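Local coordinates for putative ATP-grasp superfamily protein (Archaeoglobus fulgidus, PDB 3DF7) that is of unknown function but carries an ATP-grasp domain and so probably binds ATP, with a metal ion, at residues Ile16-Ala21 with Val292-Tyr297. Numbering follows the deposited sequence.
Sequences IEDSTA and VSVGDY
Y297 lays one face of its ring on the first turn of helix 18-35, where S19 is the residue beneath it. S19 CA sits over the centre of the ring, and S19 CB makes a CH-pi contact 3.9 Å from the centroid of the Y297 ring, 18° off its normal. The S19 backbone N lies over the same face, 3.6 Å from Y297 CD2, while D18 CB approaches CD2 obliquely. Y297 CB points toward the helix, and CG stands anti to the carbonyl carbon, beside the backbone N (chi1 -80°); K285 adds a cation-pi contact. An alanine here would remove the ring and would probably leave S19 N, CA and CB and D18 CB without the group that packs on them, and K285 without its pi partner. Beside the ring, D18 and V294 cross obliquely: V294 CG1, anti to the backbone N (chi1 174°), touches both D18 OD1 at 3.5 Å and A21 CB at 3.8 Å. D18 OD2 receives a 2.6 Å hydrogen bond from a water that in turn accepts from D296 N at 2.9 Å, so the carboxylate is tied to the turn through solvent. G295, whose positive phi favours glycine, brings its CA to 3.9 Å from D18 OD2. V294 and Y297 are joined by both backbone bonds, Y297 N to V294 O and V294 N to Y297 O, around the type II' turn of a two-residue beta-hairpin between strands 292-294 and 297-303. The arrangement is a hairpin turn packed against the N-terminal turn of a helix, joining the edge of the antiparallel sheet to helix 18-35.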
ATOM      1  N   ILE A  16       1.461  10.733  13.472  1.00 22.40           N
ATOM      2  CA  ILE A  16       1.407   9.322  13.839  1.00 22.15           C
ATOM      3  C   ILE A  16       2.814   8.928  14.275  1.00 21.68           C
ATOM      4  O   ILE A  16       3.759   9.676  14.050  1.00 17.86           O
ATOM      5  CB  ILE A  16       0.984   8.435  12.649  1.00 24.08           C
ATOM      6  CG1 ILE A  16       1.997   8.566  11.511  1.00 23.11           C
ATOM      7  CG2 ILE A  16      -0.409   8.828  12.171  1.00 24.54           C
ATOM      8  CD1 ILE A  16       1.723   7.637  10.351  1.00 26.46           C
ATOM      9  N   GLU A  17       2.953   7.765  14.905  1.00 22.41           N
ATOM     10  CA  GLU A  17       4.265   7.313  15.359  1.00 24.44           C
ATOM     11  C   GLU A  17       5.268   7.328  14.202  1.00 22.92           C
ATOM     12  O   GLU A  17       4.931   6.959  13.078  1.00 20.64           O
ATOM     13  CB  GLU A  17       4.161   5.910  15.962  1.00 27.82           C
ATOM     14  CG  GLU A  17       3.618   4.854  15.018  1.00 33.19           C
ATOM     15  CD  GLU A  17       3.330   3.551  15.732  1.00 37.88           C
ATOM     16  OE1 GLU A  17       2.468   3.552  16.638  1.00 40.88           O
ATOM     17  OE2 GLU A  17       3.965   2.528  15.396  1.00 40.22           O
ATOM     18  N   ASP A  18       6.494   7.757  14.490  1.00 23.44           N
ATOM     19  CA  ASP A  18       7.551   7.860  13.484  1.00 23.56           C
ATOM     20  C   ASP A  18       7.800   6.596  12.674  1.00 23.75           C
ATOM     21  O   ASP A  18       8.080   6.671  11.479  1.00 22.99           O
ATOM     22  CB  ASP A  18       8.867   8.286  14.133  1.00 24.52           C
ATOM     23  CG  ASP A  18       8.719   9.522  14.994  1.00 25.67           C
ATOM     24  OD1 ASP A  18       7.785  10.313  14.751  1.00 26.81           O
ATOM     25  OD2 ASP A  18       9.544   9.707  15.907  1.00 27.45           O
ATOM     26  N   SER A  19       7.713   5.440  13.326  1.00 23.55           N
ATOM     27  CA  SER A  19       7.942   4.167  12.652  1.00 23.37           C
ATOM     28  C   SER A  19       7.071   4.019  11.411  1.00 22.82           C
ATOM     29  O   SER A  19       7.549   3.620  10.347  1.00 22.79           O
ATOM     30  CB  SER A  19       7.663   3.003  13.604  1.00 24.24           C
ATOM     31  OG  SER A  19       7.759   1.766  12.920  1.00 25.74           O
ATOM     32  N   THR A  20       5.788   4.337  11.557  1.00 21.13           N
ATOM     33  CA  THR A  20       4.839   4.241  10.454  1.00 20.16           C
ATOM     34  C   THR A  20       4.921   5.484   9.578  1.00 17.55           C
ATOM     35  O   THR A  20       4.744   5.410   8.365  1.00 16.02           O
ATOM     36  CB  THR A  20       3.387   4.106  10.975  1.00 22.50           C
ATOM     37  OG1 THR A  20       3.281   2.940  11.798  1.00 24.39           O
ATOM     38  CG2 THR A  20       2.404   3.988   9.812  1.00 20.21           C
ATOM     39  N   ALA A  21       5.195   6.622  10.206  1.00 16.62           N
ATOM     40  CA  ALA A  21       5.288   7.887   9.489  1.00 15.30           C
ATOM     41  C   ALA A  21       6.379   7.889   8.424  1.00 14.30           C
ATOM     42  O   ALA A  21       6.211   8.492   7.364  1.00 13.35           O
ATOM     43  CB  ALA A  21       5.528   9.025  10.474  1.00 17.21           C
ATOM     44  N   VAL A 292      14.386   8.937   3.218  1.00  9.89           N
ATOM     45  CA  VAL A 292      13.655   9.913   4.030  1.00 10.03           C
ATOM     46  C   VAL A 292      13.803   9.525   5.495  1.00 11.56           C
ATOM     47  O   VAL A 292      14.097   8.370   5.812  1.00 11.38           O
ATOM     48  CB  VAL A 292      12.130   9.974   3.707  1.00 10.71           C
ATOM     49  CG1 VAL A 292      11.917  10.447   2.279  1.00 12.73           C
ATOM     50  CG2 VAL A 292      11.479   8.614   3.940  1.00  9.69           C
ATOM     51  N   SER A 293      13.604  10.494   6.385  1.00 11.77           N
ATOM     52  CA  SER A 293      13.710  10.247   7.819  1.00 12.82           C
ATOM     53  C   SER A 293      12.566  10.924   8.569  1.00 13.51           C
ATOM     54  O   SER A 293      12.025  11.931   8.116  1.00 11.38           O
ATOM     55  CB  SER A 293      15.030  10.805   8.365  1.00 11.86           C
ATOM     56  OG  SER A 293      16.153  10.327   7.645  1.00 15.37           O
ATOM     57  N   VAL A 294      12.202  10.345   9.708  1.00 13.33           N
ATOM     58  CA  VAL A 294      11.177  10.891  10.588  1.00 14.72           C
ATOM     59  C   VAL A 294      11.658  10.542  11.991  1.00 16.40           C
ATOM     60  O   VAL A 294      11.656   9.375  12.385  1.00 16.94           O
ATOM     61  CB  VAL A 294       9.786  10.263  10.352  1.00 15.82           C
ATOM     62  CG1 VAL A 294       8.803  10.776  11.404  1.00 16.61           C
ATOM     63  CG2 VAL A 294       9.278  10.620   8.960  1.00 14.74           C
ATOM     64  N   GLY A 295      12.081  11.551  12.741  1.00 17.96           N
ATOM     65  CA  GLY A 295      12.586  11.291  14.076  1.00 19.14           C
ATOM     66  C   GLY A 295      13.858  10.477  13.932  1.00 18.32           C
ATOM     67  O   GLY A 295      14.731  10.833  13.137  1.00 18.45           O
ATOM     68  N   ASP A 296      13.963   9.384  14.680  1.00 18.20           N
ATOM     69  CA  ASP A 296      15.141   8.520  14.619  1.00 20.62           C
ATOM     70  C   ASP A 296      14.968   7.393  13.604  1.00 19.49           C
ATOM     71  O   ASP A 296      15.848   6.547  13.450  1.00 19.09           O
ATOM     72  CB  ASP A 296      15.440   7.915  15.997  1.00 23.56           C
ATOM     73  CG  ASP A 296      15.842   8.960  17.025  1.00 26.28           C
ATOM     74  OD1 ASP A 296      16.761   9.758  16.738  1.00 28.31           O
ATOM     75  OD2 ASP A 296      15.246   8.976  18.123  1.00 28.83           O
ATOM     76  N   TYR A 297      13.831   7.381  12.915  1.00 17.90           N
ATOM     77  CA  TYR A 297      13.557   6.349  11.925  1.00 16.47           C
ATOM     78  C   TYR A 297      13.955   6.774  10.518  1.00 15.52           C
ATOM     79  O   TYR A 297      13.748   7.919  10.114  1.00 14.81           O
ATOM     80  CB  TYR A 297      12.072   5.972  11.951  1.00 19.07           C
ATOM     81  CG  TYR A 297      11.700   5.017  13.064  1.00 21.87           C
ATOM     82  CD1 TYR A 297      11.851   3.642  12.905  1.00 23.15           C
ATOM     83  CD2 TYR A 297      11.217   5.491  14.284  1.00 24.54           C
ATOM     84  CE1 TYR A 297      11.529   2.756  13.934  1.00 26.17           C
ATOM     85  CE2 TYR A 297      10.893   4.616  15.322  1.00 26.34           C
ATOM     86  CZ  TYR A 297      11.052   3.250  15.139  1.00 27.13           C
ATOM     87  OH  TYR A 297      10.738   2.377  16.157  1.00 30.09           O
TER
HETATM   88  O   HOH W   1      11.823   8.696  16.486  1.00 36.91           O